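Local coordinates for protein acetolactate synthase isozyme 1 large subunit (Escherichia coli, PDB 6LPI) that is the large subunit of a thiamine diphosphate-dependent enzyme and binds thiamine diphosphate, magnesium and flavin-adenine dinucleotide, at residues V391-A399 with M469-Q479; T93-D101 with T412-F421. All coordinates share one frame; numbering follows the deposited sequence.

Overall arrangement
Both contacts meet at thiamine diphosphate, and their centres lie about 17 Å apart. Contact 1 lies wholly in the C-terminal cofactor-binding domain and holds the diphosphate and its magnesium ion. Contact 2 joins helix 86-101 of the N-terminal domain to the 412-421 loop of the C-terminal one, and this loop reaches the aminopyrimidine ring. The two also touch directly. Gln395 NE2 of contact 1 lies 2.8 Å from Thr412 OG1 of contact 2, a weak hydrogen bond. Thr412 OG1 is also hydrogen-bonded to Thr389. Val391 CG2 packs 3.2 Å from Thr418 O. Each also touches flavin-adenine dinucleotide, contact 1 through Met396 and contact 2 through Gly414.

Contact 1 of 2, residues V391-A399 with M469-Q479; sequences VGQHQMWTA and MNNEALGLVHQ. With MG (magnesium ion), chain K; TPP (thiamine diphosphate), chain J.
Gln393 and Gln479 join the two segments side chain to side chain. Gln393 NE2 donates to Gln479 OE1 at 3.0 Å with an N-H...O angle of 154°. The acceptor lies in the amide plane of Gln393, but the two amides are turned 76° apart. Gln393 NE2 also bonds to Glu544 O, and Gln479 NE2 to Val546 O. An extended chain beyond CG carries the Gln393 amide over the Gly475 carbonyl. Gly392 CA packs on Leu476 CB at 3.9 Å. This and the Gln393-Gln479 bond are the tight part. At the other end Met469 SD sits obliquely by the Trp397 ring, 4.1 Å from CE3, a looser Met-aromatic contact. Trp397 NE1 is held by Lys545 O. On the more exposed side, the Leu474 and Val477 side chains do not touch 391-399 and pack instead on the thiazolium methyl group CM4. Between the segments, Gln393 N donates to diphosphate O2B at 2.8 Å. His394 N and ND1 each donate to diphosphate O1B at 2.7 Å. Asn471 OD1 binds magnesium at 2.1 Å, with Asp444 and diphosphate O2A and O3B, as in the GDG-NN motif of this family. The magnesium ion and the start of helix 393-401 probably offset the diphosphate charge.

Contact 2 of 2, residues T93-D101 with T412-F421; sequences TAIADARLD and TSGGLGTMGF. With TPP (thiamine diphosphate), chain J.
Asp97 reaches from helix 86-101 to two hydroxyls of the 412-421 loop. Its CG lies opposite the backbone N (chi1 -175°), which carries the carboxylate to the loop. Thr418 OG1 donates to Asp97 OD1 at 2.8 Å from above the carboxylate plane. Ser413 OG donates to the same oxygen, though the modelled length is doubtful. One turn on, the two oxygens of Asp101 take successive backbone amides, each met on its syn side but out of the carboxylate plane. Gly414 N donates to Asp101 OD1 at 3.1 Å and Gly415 N to OD2 at 2.6 Å. Beside them, Leu416 CD2 packs on Ala96 CB at 4.2 Å, and Leu100 CD1 touches Leu416 CB at 3.8 Å. In the second shell, Thr418 N donates almost straight to Ser413 OG (2.9 Å, 176°), which probably helps orient the hydroxyl toward Asp97. Arg72 makes salt bridges to both aspartates, and Gln68 bonds to Asp97 OD2. Farther out, Gly417 O accepts from thiamine diphosphate N4' at 3.1 Å, while Met419 CG lies 3.3 Å from N3' and its SD near thiazolium C4. A large apolar side chain touching both rings, with a backbone carbonyl on N4', is typical of this family and consistent with the cofactor's V conformation.

Contact 1 of 2, residues V391-A399 with M469-Q479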
loop_
_atom_site.group_PDB
_atom_site.type_symbol
_atom_site.label_atom_id
_atom_site.label_comp_id
_atom_site.label_asym_id
_atom_site.label_seq_id
_atom_site.Cartn_x
_atom_site.Cartn_y
_atom_site.Cartn_z
ATOM N N VAL B 391 -9.525 -9.405 4.048
ATOM C CA VAL B 391 -9.471 -9.741 2.630
ATOM C C VAL B 391 -10.406 -10.911 2.318
ATOM O O VAL B 391 -10.375 -11.933 3.005
ATOM C CB VAL B 391 -8.032 -10.070 2.204
ATOM C CG1 VAL B 391 -8.024 -10.655 0.809
ATOM C CG2 VAL B 391 -7.185 -8.809 2.260
ATOM N N GLY B 392 -11.209 -10.776 1.276
ATOM C CA GLY B 392 -12.128 -11.838 0.846
ATOM C C GLY B 392 -13.434 -11.252 0.307
ATOM O O GLY B 392 -13.474 -10.108 -0.156
ATOM N N GLN B 393 -14.505 -12.047 0.394
ATOM C CA GLN B 393 -15.782 -11.571 -0.126
ATOM C C GLN B 393 -16.323 -10.402 0.686
ATOM O O GLN B 393 -16.835 -9.430 0.117
ATOM C CB GLN B 393 -16.828 -12.683 -0.119
ATOM C CG GLN B 393 -16.520 -13.968 -0.824
ATOM C CD GLN B 393 -17.737 -14.876 -0.850
ATOM O OE1 GLN B 393 -18.301 -15.222 0.194
ATOM N NE2 GLN B 393 -18.201 -15.196 -2.057
ATOM N N HIS B 394 -16.192 -10.467 2.022
ATOM C CA HIS B 394 -16.691 -9.396 2.884
ATOM C C HIS B 394 -16.052 -8.056 2.535
ATOM O O HIS B 394 -16.714 -7.011 2.595
ATOM C CB HIS B 394 -16.433 -9.744 4.349
ATOM C CG HIS B 394 -14.981 -9.781 4.721
ATOM N ND1 HIS B 394 -14.204 -10.913 4.591
ATOM C CD2 HIS B 394 -14.155 -8.811 5.187
ATOM C CE1 HIS B 394 -12.963 -10.638 4.964
ATOM N NE2 HIS B 394 -12.908 -9.369 5.331
ATOM N N GLN B 395 -14.763 -8.072 2.168
ATOM C CA GLN B 395 -14.049 -6.862 1.763
ATOM C C GLN B 395 -14.624 -6.293 0.463
ATOM O O GLN B 395 -14.851 -5.084 0.355
ATOM C CB GLN B 395 -12.554 -7.159 1.607
ATOM C CG GLN B 395 -11.733 -6.145 0.776
ATOM C CD GLN B 395 -10.315 -6.655 0.452
ATOM O OE1 GLN B 395 -10.104 -7.862 0.355
ATOM N NE2 GLN B 395 -9.358 -5.745 0.269
ATOM N N MET B 396 -14.802 -7.135 -0.577
ATOM C CA MET B 396 -15.353 -6.597 -1.818
ATOM C C MET B 396 -16.777 -6.097 -1.609
ATOM O O MET B 396 -17.164 -5.061 -2.162
ATOM C CB MET B 396 -15.279 -7.635 -2.935
ATOM C CG MET B 396 -13.852 -7.969 -3.430
ATOM S SD MET B 396 -12.590 -6.638 -3.280
ATOM C CE MET B 396 -13.221 -5.327 -4.316
ATOM N N TRP B 397 -17.575 -6.822 -0.817
ATOM C CA TRP B 397 -18.930 -6.370 -0.495
ATOM C C TRP B 397 -18.896 -4.997 0.174
ATOM O O TRP B 397 -19.684 -4.101 -0.174
ATOM C CB TRP B 397 -19.635 -7.392 0.403
ATOM C CG TRP B 397 -20.064 -8.674 -0.266
ATOM C CD1 TRP B 397 -20.444 -8.839 -1.563
ATOM C CD2 TRP B 397 -20.166 -9.966 0.349
ATOM N NE1 TRP B 397 -20.776 -10.156 -1.800
ATOM C CE2 TRP B 397 -20.610 -10.869 -0.641
ATOM C CE3 TRP B 397 -19.928 -10.447 1.640
ATOM C CZ2 TRP B 397 -20.829 -12.226 -0.374
ATOM C CZ3 TRP B 397 -20.142 -11.794 1.899
ATOM C CH2 TRP B 397 -20.589 -12.665 0.898
ATOM N N THR B 398 -17.989 -4.817 1.146
ATOM C CA THR B 398 -17.880 -3.532 1.834
ATOM C C THR B 398 -17.446 -2.422 0.889
ATOM O O THR B 398 -18.018 -1.327 0.896
ATOM C CB THR B 398 -16.898 -3.626 2.995
ATOM O OG1 THR B 398 -17.248 -4.739 3.822
ATOM C CG2 THR B 398 -16.945 -2.356 3.814
ATOM N N ALA B 399 -16.435 -2.691 0.064
ATOM C CA ALA B 399 -16.000 -1.717 -0.930
ATOM C C ALA B 399 -17.154 -1.319 -1.840
ATOM O O ALA B 399 -17.300 -0.145 -2.203
ATOM C CB ALA B 399 -14.851 -2.305 -1.757
ATOM N N MET B 469 -18.514 -11.003 9.289
ATOM C CA MET B 469 -19.403 -11.777 8.422
ATOM C C MET B 469 -18.821 -13.179 8.372
ATOM O O MET B 469 -17.781 -13.405 7.749
ATOM C CB MET B 469 -19.495 -11.174 7.022
ATOM C CG MET B 469 -19.648 -9.678 6.996
ATOM S SD MET B 469 -20.376 -9.105 5.455
ATOM C CE MET B 469 -19.849 -7.383 5.459
ATOM N N ASN B 470 -19.480 -14.115 9.021
ATOM C CA ASN B 470 -18.947 -15.456 9.205
ATOM C C ASN B 470 -19.747 -16.341 8.260
ATOM O O ASN B 470 -20.900 -16.674 8.534
ATOM C CB ASN B 470 -19.086 -15.876 10.664
ATOM C CG ASN B 470 -18.913 -17.359 10.877
ATOM O OD1 ASN B 470 -18.433 -18.075 9.991
ATOM N ND2 ASN B 470 -19.334 -17.840 12.044
ATOM N N ASN B 471 -19.139 -16.679 7.122
ATOM C CA ASN B 471 -19.699 -17.577 6.114
ATOM C C ASN B 471 -19.337 -19.040 6.336
ATOM O O ASN B 471 -19.719 -19.882 5.513
ATOM C CB ASN B 471 -19.241 -17.150 4.710
ATOM C CG ASN B 471 -17.740 -17.120 4.568
ATOM O OD1 ASN B 471 -17.007 -17.422 5.501
ATOM N ND2 ASN B 471 -17.275 -16.726 3.401
ATOM N N GLU B 472 -18.639 -19.354 7.428
ATOM C CA GLU B 472 -18.018 -20.660 7.669
ATOM C C GLU B 472 -17.403 -21.214 6.385
ATOM O O GLU B 472 -17.732 -22.299 5.909
ATOM C CB GLU B 472 -19.005 -21.611 8.344
ATOM C CG GLU B 472 -19.754 -20.858 9.475
ATOM C CD GLU B 472 -20.380 -21.740 10.549
ATOM O OE1 GLU B 472 -20.280 -21.377 11.752
ATOM O OE2 GLU B 472 -20.881 -22.835 10.205
ATOM N N ALA B 473 -16.486 -20.414 5.839
ATOM C CA ALA B 473 -15.828 -20.639 4.557
ATOM C C ALA B 473 -14.694 -19.628 4.385
ATOM O O ALA B 473 -14.733 -18.517 4.934
ATOM C CB ALA B 473 -16.813 -20.533 3.385
ATOM N N LEU B 474 -13.698 -20.011 3.575
ATOM C CA LEU B 474 -12.759 -19.012 3.084
ATOM C C LEU B 474 -13.558 -18.064 2.209
ATOM O O LEU B 474 -13.796 -16.926 2.612
ATOM C CB LEU B 474 -11.584 -19.659 2.359
ATOM C CG LEU B 474 -10.677 -20.377 3.377
ATOM C CD1 LEU B 474 -9.673 -21.326 2.760
ATOM C CD2 LEU B 474 -9.929 -19.329 4.218
ATOM N N GLY B 475 -14.051 -18.497 1.068
ATOM C CA GLY B 475 -15.149 -17.711 0.537
ATOM C C GLY B 475 -14.843 -17.046 -0.776
ATOM O O GLY B 475 -15.612 -17.167 -1.731
ATOM N N LEU B 476 -13.764 -16.270 -0.819
ATOM C CA LEU B 476 -13.306 -15.781 -2.108
ATOM C C LEU B 476 -12.743 -16.956 -2.901
ATOM O O LEU B 476 -12.994 -17.092 -4.106
ATOM C CB LEU B 476 -12.288 -14.667 -1.892
ATOM C CG LEU B 476 -11.939 -13.626 -2.949
ATOM C CD1 LEU B 476 -10.954 -14.167 -3.957
ATOM C CD2 LEU B 476 -13.214 -13.162 -3.600
ATOM N N VAL B 477 -12.030 -17.851 -2.204
ATOM C CA VAL B 477 -11.633 -19.133 -2.781
ATOM C C VAL B 477 -12.871 -19.945 -3.141
ATOM O O VAL B 477 -12.979 -20.472 -4.247
ATOM C CB VAL B 477 -10.720 -19.911 -1.810
ATOM C CG1 VAL B 477 -10.535 -21.331 -2.281
ATOM C CG2 VAL B 477 -9.371 -19.241 -1.648
ATOM N N HIS B 478 -13.839 -20.028 -2.220
ATOM C CA HIS B 478 -15.078 -20.778 -2.468
ATOM C C HIS B 478 -15.724 -20.353 -3.780
ATOM O O HIS B 478 -16.215 -21.186 -4.557
ATOM C CB HIS B 478 -16.036 -20.545 -1.297
ATOM C CG HIS B 478 -17.285 -21.367 -1.328
ATOM N ND1 HIS B 478 -18.281 -21.182 -2.263
ATOM C CD2 HIS B 478 -17.723 -22.345 -0.497
ATOM C CE1 HIS B 478 -19.267 -22.030 -2.023
ATOM N NE2 HIS B 478 -18.954 -22.745 -0.957
ATOM N N GLN B 479 -15.690 -19.054 -4.063
ATOM C CA GLN B 479 -16.310 -18.554 -5.271
ATOM C C GLN B 479 -15.441 -18.851 -6.484
ATOM O O GLN B 479 -15.962 -19.248 -7.531
ATOM C CB GLN B 479 -16.598 -17.058 -5.109
ATOM C CG GLN B 479 -16.942 -16.304 -6.384
ATOM C CD GLN B 479 -17.439 -14.902 -6.068
ATOM O OE1 GLN B 479 -17.536 -14.521 -4.903
ATOM N NE2 GLN B 479 -17.834 -14.164 -7.090
HETATM MG MG MG K . -15.915 -15.612 5.659
HETATM N "N1'" TPP J . -3.578 -16.770 2.739
HETATM C "C2'" TPP J . -3.339 -15.457 3.102
HETATM C CM2 TPP J . -2.459 -15.118 4.269
HETATM N "N3'" TPP J . -3.898 -14.420 2.397
HETATM C "C4'" TPP J . -4.681 -14.665 1.305
HETATM N "N4'" TPP J . -5.177 -13.608 0.661
HETATM C "C5'" TPP J . -4.932 -15.986 0.926
HETATM C "C6'" TPP J . -4.375 -17.032 1.656
HETATM C "C7'" TPP J . -5.831 -16.299 -0.253
HETATM N N3 TPP J . -7.163 -15.868 0.076
HETATM C C2 TPP J . -7.670 -14.648 -0.306
HETATM S S1 TPP J . -9.162 -14.372 0.184
HETATM C C5 TPP J . -9.232 -15.813 0.910
HETATM C C4 TPP J . -8.080 -16.551 0.802
HETATM C CM4 TPP J . -7.943 -17.909 1.403
HETATM C C6 TPP J . -10.505 -16.195 1.626
HETATM C C7 TPP J . -10.947 -15.123 2.621
HETATM O O7 TPP J . -11.511 -15.773 3.740
HETATM P PA TPP J . -12.510 -15.004 4.749
HETATM O O1A TPP J . -11.755 -14.315 5.853
HETATM O O2A TPP J . -13.452 -16.073 5.272
HETATM O O3A TPP J . -13.269 -13.860 3.910
HETATM P PB TPP J . -14.660 -14.110 3.095
HETATM O O1B TPP J . -15.464 -12.809 3.075
HETATM O O2B TPP J . -14.427 -14.567 1.675
HETATM O O3B TPP J . -15.427 -15.238 3.752
#

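Contact 2 of 2, residues T93-D101 with T412-F421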
loop_
_atom_site.group_PDB
_atom_site.type_symbol
_atom_site.label_atom_id
_atom_site.label_comp_id
_atom_site.label_asym_id
_atom_site.label_seq_id
_atom_site.Cartn_x
_atom_site.Cartn_y
_atom_site.Cartn_z
ATOM N N THR B 93 5.525 -10.279 6.462
ATOM C CA THR B 93 4.260 -10.048 5.764
ATOM C C THR B 93 3.811 -8.596 5.907
ATOM O O THR B 93 3.401 -7.967 4.926
ATOM C CB THR B 93 3.182 -10.994 6.284
ATOM O OG1 THR B 93 3.599 -12.342 6.071
ATOM C CG2 THR B 93 1.899 -10.794 5.525
ATOM N N ALA B 94 3.917 -8.038 7.118
ATOM C CA ALA B 94 3.511 -6.653 7.351
ATOM C C ALA B 94 4.325 -5.688 6.510
ATOM O O ALA B 94 3.779 -4.723 5.951
ATOM C CB ALA B 94 3.703 -6.305 8.816
ATOM N N ILE B 95 5.646 -5.922 6.429
ATOM C CA ILE B 95 6.510 -5.061 5.621
ATOM C C ILE B 95 6.205 -5.206 4.121
ATOM O O ILE B 95 6.007 -4.205 3.443
ATOM C CB ILE B 95 7.999 -5.291 6.010
ATOM C CG1 ILE B 95 8.438 -4.366 7.136
ATOM C CG2 ILE B 95 8.920 -5.001 4.857
ATOM C CD1 ILE B 95 7.725 -4.447 8.426
ATOM N N ALA B 96 6.081 -6.424 3.598
ATOM C CA ALA B 96 5.760 -6.610 2.182
ATOM C C ALA B 96 4.407 -5.990 1.821
ATOM O O ALA B 96 4.254 -5.345 0.768
ATOM C CB ALA B 96 5.774 -8.099 1.828
ATOM N N ASP B 97 3.414 -6.176 2.687
ATOM C CA ASP B 97 2.151 -5.492 2.492
ATOM C C ASP B 97 2.376 -3.992 2.441
ATOM O O ASP B 97 1.779 -3.300 1.612
ATOM C CB ASP B 97 1.160 -5.847 3.596
ATOM C CG ASP B 97 -0.214 -5.237 3.357
ATOM O OD1 ASP B 97 -0.992 -5.815 2.560
ATOM O OD2 ASP B 97 -0.507 -4.166 3.944
ATOM N N ALA B 98 3.226 -3.459 3.324
ATOM C CA ALA B 98 3.513 -2.025 3.262
ATOM C C ALA B 98 4.117 -1.640 1.919
ATOM O O ALA B 98 3.787 -0.585 1.362
ATOM C CB ALA B 98 4.445 -1.612 4.399
ATOM N N ARG B 99 4.996 -2.491 1.380
ATOM C CA ARG B 99 5.656 -2.201 0.108
ATOM C C ARG B 99 4.665 -2.129 -1.055
ATOM O O ARG B 99 4.632 -1.132 -1.789
ATOM C CB ARG B 99 6.722 -3.255 -0.180
ATOM C CG ARG B 99 7.387 -3.082 -1.528
ATOM C CD ARG B 99 8.228 -1.852 -1.539
ATOM N NE ARG B 99 9.236 -1.958 -2.582
ATOM C CZ ARG B 99 9.835 -0.920 -3.146
ATOM N NH1 ARG B 99 9.535 0.312 -2.759
ATOM N NH2 ARG B 99 10.732 -1.118 -4.096
ATOM N N LEU B 100 3.820 -3.150 -1.228
ATOM C CA LEU B 100 3.030 -3.111 -2.450
ATOM C C LEU B 100 1.908 -2.071 -2.418
ATOM O O LEU B 100 1.460 -1.641 -3.494
ATOM C CB LEU B 100 2.402 -4.467 -2.756
ATOM C CG LEU B 100 3.199 -5.766 -2.723
ATOM C CD1 LEU B 100 2.298 -6.890 -3.220
ATOM C CD2 LEU B 100 4.461 -5.720 -3.471
ATOM N N ASP B 101 1.492 -1.601 -1.241
ATOM C CA ASP B 101 0.456 -0.570 -1.161
ATOM C C ASP B 101 1.036 0.827 -0.960
ATOM O O ASP B 101 0.274 1.805 -0.965
ATOM C CB ASP B 101 -0.539 -0.889 -0.038
ATOM C CG ASP B 101 -1.549 -1.970 -0.429
ATOM O OD1 ASP B 101 -1.812 -2.902 0.378
ATOM O OD2 ASP B 101 -2.022 -1.932 -1.573
ATOM N N THR B 412 -7.643 -0.586 3.576
ATOM C CA THR B 412 -7.693 -1.968 3.127
ATOM C C THR B 412 -6.339 -2.361 2.555
ATOM O O THR B 412 -5.546 -1.514 2.148
ATOM C CB THR B 412 -8.790 -2.185 2.081
ATOM O OG1 THR B 412 -9.089 -3.584 1.977
ATOM C CG2 THR B 412 -8.359 -1.666 0.743
ATOM N N SER B 413 -6.054 -3.656 2.592
ATOM C CA SER B 413 -4.834 -4.205 2.017
ATOM C C SER B 413 -5.144 -4.630 0.580
ATOM O O SER B 413 -5.868 -5.603 0.364
ATOM C CB SER B 413 -4.344 -5.366 2.873
ATOM O OG SER B 413 -3.326 -6.103 2.236
ATOM N N GLY B 414 -4.629 -3.876 -0.401
ATOM C CA GLY B 414 -4.923 -4.099 -1.816
ATOM C C GLY B 414 -3.874 -4.775 -2.690
ATOM O O GLY B 414 -4.193 -5.639 -3.520
ATOM N N GLY B 415 -2.639 -4.292 -2.594
ATOM C CA GLY B 415 -1.530 -4.811 -3.353
ATOM C C GLY B 415 -1.213 -6.234 -2.980
ATOM O O GLY B 415 -1.271 -7.143 -3.802
ATOM N N LEU B 416 -0.870 -6.443 -1.722
ATOM C CA LEU B 416 -0.563 -7.790 -1.279
ATOM C C LEU B 416 -1.820 -8.568 -0.963
ATOM O O LEU B 416 -1.840 -9.791 -1.123
ATOM C CB LEU B 416 0.349 -7.732 -0.056
ATOM C CG LEU B 416 0.806 -9.099 0.417
ATOM C CD1 LEU B 416 1.554 -9.724 -0.740
ATOM C CD2 LEU B 416 1.672 -8.978 1.697
ATOM N N GLY B 417 -2.872 -7.875 -0.526
ATOM C CA GLY B 417 -4.139 -8.504 -0.223
ATOM C C GLY B 417 -3.958 -9.478 0.914
ATOM O O GLY B 417 -4.247 -10.662 0.759
ATOM N N THR B 418 -3.500 -8.997 2.060
ATOM C CA THR B 418 -3.117 -9.850 3.181
ATOM C C THR B 418 -4.344 -10.156 4.034
ATOM O O THR B 418 -4.966 -9.236 4.580
ATOM C CB THR B 418 -2.076 -9.136 4.052
ATOM O OG1 THR B 418 -1.098 -8.486 3.233
ATOM C CG2 THR B 418 -1.416 -10.074 5.025
ATOM N N MET B 419 -4.686 -11.434 4.176
ATOM C CA MET B 419 -5.613 -11.775 5.243
ATOM C C MET B 419 -4.968 -11.443 6.570
ATOM O O MET B 419 -3.749 -11.593 6.743
ATOM C CB MET B 419 -6.036 -13.245 5.210
ATOM C CG MET B 419 -6.747 -13.636 3.901
ATOM S SD MET B 419 -7.150 -15.394 3.807
ATOM C CE MET B 419 -7.837 -15.566 5.472
ATOM N N GLY B 420 -5.780 -10.908 7.481
ATOM C CA GLY B 420 -5.295 -10.535 8.790
ATOM C C GLY B 420 -4.927 -9.079 8.928
ATOM O O GLY B 420 -4.564 -8.651 10.028
ATOM N N PHE B 421 -5.013 -8.307 7.847
ATOM C CA PHE B 421 -4.671 -6.887 7.895
ATOM C C PHE B 421 -5.642 -6.092 8.783
ATOM O O PHE B 421 -5.224 -5.228 9.577
ATOM C CB PHE B 421 -4.650 -6.348 6.464
ATOM C CG PHE B 421 -4.715 -4.852 6.367
ATOM C CD1 PHE B 421 -3.549 -4.097 6.310
ATOM C CD2 PHE B 421 -5.929 -4.195 6.339
ATOM C CE1 PHE B 421 -3.603 -2.720 6.223
ATOM C CE2 PHE B 421 -5.989 -2.823 6.240
ATOM C CZ PHE B 421 -4.830 -2.082 6.176
HETATM N "N1'" TPP J . -3.578 -16.770 2.739
HETATM C "C2'" TPP J . -3.339 -15.457 3.102
HETATM C CM2 TPP J . -2.459 -15.118 4.269
HETATM N "N3'" TPP J . -3.898 -14.420 2.397
HETATM C "C4'" TPP J . -4.681 -14.665 1.305
HETATM N "N4'" TPP J . -5.177 -13.608 0.661
HETATM C "C5'" TPP J . -4.932 -15.986 0.926
HETATM C "C6'" TPP J . -4.375 -17.032 1.656
HETATM C "C7'" TPP J . -5.831 -16.299 -0.253
HETATM N N3 TPP J . -7.163 -15.868 0.076
HETATM C C2 TPP J . -7.670 -14.648 -0.306
HETATM S S1 TPP J . -9.162 -14.372 0.184
HETATM C C5 TPP J . -9.232 -15.813 0.910
HETATM C C4 TPP J . -8.080 -16.551 0.802
HETATM C CM4 TPP J . -7.943 -17.909 1.403
HETATM C C6 TPP J . -10.505 -16.195 1.626
HETATM C C7 TPP J . -10.947 -15.123 2.621
HETATM O O7 TPP J . -11.511 -15.773 3.740
HETATM P PA TPP J . -12.510 -15.004 4.749
HETATM O O1A TPP J . -11.755 -14.315 5.853
HETATM O O2A TPP J . -13.452 -16.073 5.272
HETATM O O3A TPP J . -13.269 -13.860 3.910
HETATM P PB TPP J . -14.660 -14.110 3.095
HETATM O O1B TPP J . -15.464 -12.809 3.075
HETATM O O2B TPP J . -14.427 -14.567 1.675
HETATM O O3B TPP J . -15.427 -15.238 3.752
#